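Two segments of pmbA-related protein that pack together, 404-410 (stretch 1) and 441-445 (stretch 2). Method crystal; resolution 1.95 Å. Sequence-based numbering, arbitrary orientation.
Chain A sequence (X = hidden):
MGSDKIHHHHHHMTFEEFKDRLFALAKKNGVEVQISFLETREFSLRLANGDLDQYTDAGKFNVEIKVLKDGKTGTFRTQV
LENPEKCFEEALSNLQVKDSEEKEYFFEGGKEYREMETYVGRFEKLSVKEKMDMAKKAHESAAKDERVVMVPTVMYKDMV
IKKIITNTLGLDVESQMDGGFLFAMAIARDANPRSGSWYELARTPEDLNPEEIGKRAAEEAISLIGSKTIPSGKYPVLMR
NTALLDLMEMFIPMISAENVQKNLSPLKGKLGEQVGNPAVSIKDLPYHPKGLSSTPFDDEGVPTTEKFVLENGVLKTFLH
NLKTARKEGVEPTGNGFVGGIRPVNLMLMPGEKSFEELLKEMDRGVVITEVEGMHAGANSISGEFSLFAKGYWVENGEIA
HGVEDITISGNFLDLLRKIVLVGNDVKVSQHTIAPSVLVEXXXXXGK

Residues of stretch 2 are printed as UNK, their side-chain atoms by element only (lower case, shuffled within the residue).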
# COMPACT_ATOMS: atom_id res chain seq x y z
N GLU A 404 -30.15 5.79 -2.30
CA GLU A 404 -29.45 5.26 -1.13
C GLU A 404 -29.08 3.81 -1.25
O GLU A 404 -29.89 2.99 -1.72
CB GLU A 404 -30.38 5.25 0.08
CG GLU A 404 -30.72 6.57 0.67
CD GLU A 404 -30.87 6.47 2.14
OE1 GLU A 404 -29.83 6.26 2.80
OE2 GLU A 404 -32.00 6.61 2.64
N ASP A 405 -27.91 3.48 -0.71
CA ASP A 405 -27.61 2.12 -0.33
C ASP A 405 -27.83 1.20 -1.50
O ASP A 405 -28.64 0.28 -1.44
CB ASP A 405 -28.52 1.71 0.83
CG ASP A 405 -28.30 2.55 2.07
OD1 ASP A 405 -27.13 2.82 2.41
OD2 ASP A 405 -29.31 2.90 2.70
N ILE A 406 -27.14 1.48 -2.60
CA ILE A 406 -27.24 0.58 -3.73
C ILE A 406 -25.91 -0.07 -4.09
O ILE A 406 -24.84 0.48 -3.86
CB ILE A 406 -27.86 1.25 -4.98
CG1 ILE A 406 -27.15 2.56 -5.31
CG2 ILE A 406 -29.35 1.45 -4.75
CD1 ILE A 406 -27.30 2.96 -6.76
N THR A 407 -26.03 -1.28 -4.60
CA THR A 407 -24.93 -2.02 -5.16
C THR A 407 -25.22 -2.26 -6.64
O THR A 407 -26.34 -2.57 -7.03
CB THR A 407 -24.77 -3.37 -4.41
OG1 THR A 407 -24.28 -3.12 -3.09
CG2 THR A 407 -23.78 -4.30 -5.14
N ILE A 408 -24.19 -2.12 -7.45
CA ILE A 408 -24.27 -2.56 -8.81
C ILE A 408 -23.37 -3.75 -8.99
O ILE A 408 -22.31 -3.84 -8.35
CB ILE A 408 -23.89 -1.45 -9.83
CG1 ILE A 408 -22.51 -0.89 -9.54
CG2 ILE A 408 -24.95 -0.33 -9.82
CD1 ILE A 408 -22.02 -0.02 -10.64
N SER A 409 -23.80 -4.64 -9.88
CA SER A 409 -23.02 -5.80 -10.22
C SER A 409 -23.19 -6.18 -11.69
O SER A 409 -24.17 -5.83 -12.32
CB SER A 409 -23.43 -6.97 -9.34
OG SER A 409 -24.73 -7.36 -9.68
N GLY A 410 -22.20 -6.88 -12.22
CA GLY A 410 -22.25 -7.40 -13.55
C GLY A 410 -20.89 -7.90 -13.92
O GLY A 410 -20.05 -8.18 -13.04
N UNK A 441 -28.88 -1.93 -19.69
CA UNK A 441 -29.41 -2.40 -18.44
C UNK A 441 -28.28 -2.93 -17.57
O UNK A 441 -27.33 -3.51 -18.07
c UNK A 441 -30.57 -3.45 -18.66
c UNK A 441 -31.27 -3.78 -17.38
c UNK A 441 -30.07 -4.73 -19.30
N UNK A 442 -28.38 -2.73 -16.26
CA UNK A 442 -27.43 -3.29 -15.32
C UNK A 442 -28.16 -3.80 -14.09
O UNK A 442 -29.23 -3.30 -13.76
c UNK A 442 -26.44 -2.20 -14.94
c UNK A 442 -24.29 -1.21 -14.32
c UNK A 442 -24.98 -2.54 -14.72
c UNK A 442 -24.32 -3.20 -15.94
N UNK A 443 -27.57 -4.78 -13.41
CA UNK A 443 -28.11 -5.29 -12.15
C UNK A 443 -27.83 -4.32 -11.02
O UNK A 443 -26.67 -4.02 -10.73
c UNK A 443 -27.93 -7.75 -12.74
o UNK A 443 -27.95 -7.52 -13.97
o UNK A 443 -28.27 -8.84 -12.26
c UNK A 443 -27.51 -6.66 -11.79
N UNK A 444 -28.89 -3.85 -10.38
CA UNK A 444 -28.82 -2.97 -9.23
C UNK A 444 -29.49 -3.67 -8.02
O UNK A 444 -30.58 -4.26 -8.15
c UNK A 444 -29.03 -1.01 -10.83
c UNK A 444 -29.45 -0.66 -8.36
c UNK A 444 -29.56 -1.65 -9.53
N UNK A 445 -28.86 -3.61 -6.84
CA UNK A 445 -29.45 -4.18 -5.62
C UNK A 445 -29.76 -3.09 -4.60
O UNK A 445 -28.93 -2.19 -4.42
c UNK A 445 -28.53 -5.19 -5.02
O HOH W 1 -25.44 -6.59 -14.81

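Position 441 carries three side-chain carbons, one bonded to the backbone and bearing the other two, so the fork sits at CB. None of them comes near stretch 1. A three-carbon side chain branched at CB is Val441, and this contact places no demand on it.

Position 442 has four carbons and no heteroatom, with the fork at the second. Its CA-to-CB bond runs sideways to stretch 1, but the end of the side chain comes nearer, and a terminal methyl lies 4.5 Å from Ile408 CD1. Four carbons forked one atom beyond CB make Leu442; the methyl is CD2, and CG lies 4.2 Å from Ser409 O.

Position 443 has two carbons, the second carrying two oxygens: a short carboxylate. CB sits 3.6 Å from Ser409 OG, on the face of the sheet that Ser409 also uses. The backbone does more, since the O of 443 accepts a hydrogen bond from Ser409 N at 3.1 Å. The atoms spell Asp443. The return bond is replaced by a water, which accepts from Asp443 N at 3.1 Å and donates to Ser409 O at 2.9 Å, so the strands stay linked where they begin to part.

Position 444 again shows three carbons forked at CB. Its side chain lies on the same face as Ile408, with CA atoms 4.6 Å apart in an antiparallel, non-hydrogen-bonded pair. One methyl is 4.3 Å from Ile408 CG2 and the other 4.2 Å from Ile406 CG2. This is Val444, whose CG2 meets Ile408 and whose CG1 meets Ile406.

Position 445 has a single side-chain carbon, 4.2 Å from Thr407 CB, and is therefore Ala445. Its backbone is paired in both directions: Ala445 N donates to Thr407 O at 2.7 Å, and Thr407 N donates to Ala445 O at 3.0 Å, both nearly straight.

The contact works by separating tasks. Backbone hydrogen bonds set the antiparallel register, tightest at Thr407 and Ala445, while CA-H...O contacts fill in between them, such as Val444 CA to Thr407 O at 3.3 Å and Ile408 CA to Asp443 O at 3.4 Å. The buried face is built from branched aliphatics, with Val444 touching two isoleucines and Leu442 reaching one of them. Ser409 and Asp443 occupy the other face, where Ser409 OG lies 3.6 Å from Asp443 CB; Asp443 is exposed and Ser409 partly exposed. The rule to read is modest: let the main chain fix the alignment, give the buried face branched carbon, and let water bridge a widening pair.

Stretch 2 441-445: VLDVA
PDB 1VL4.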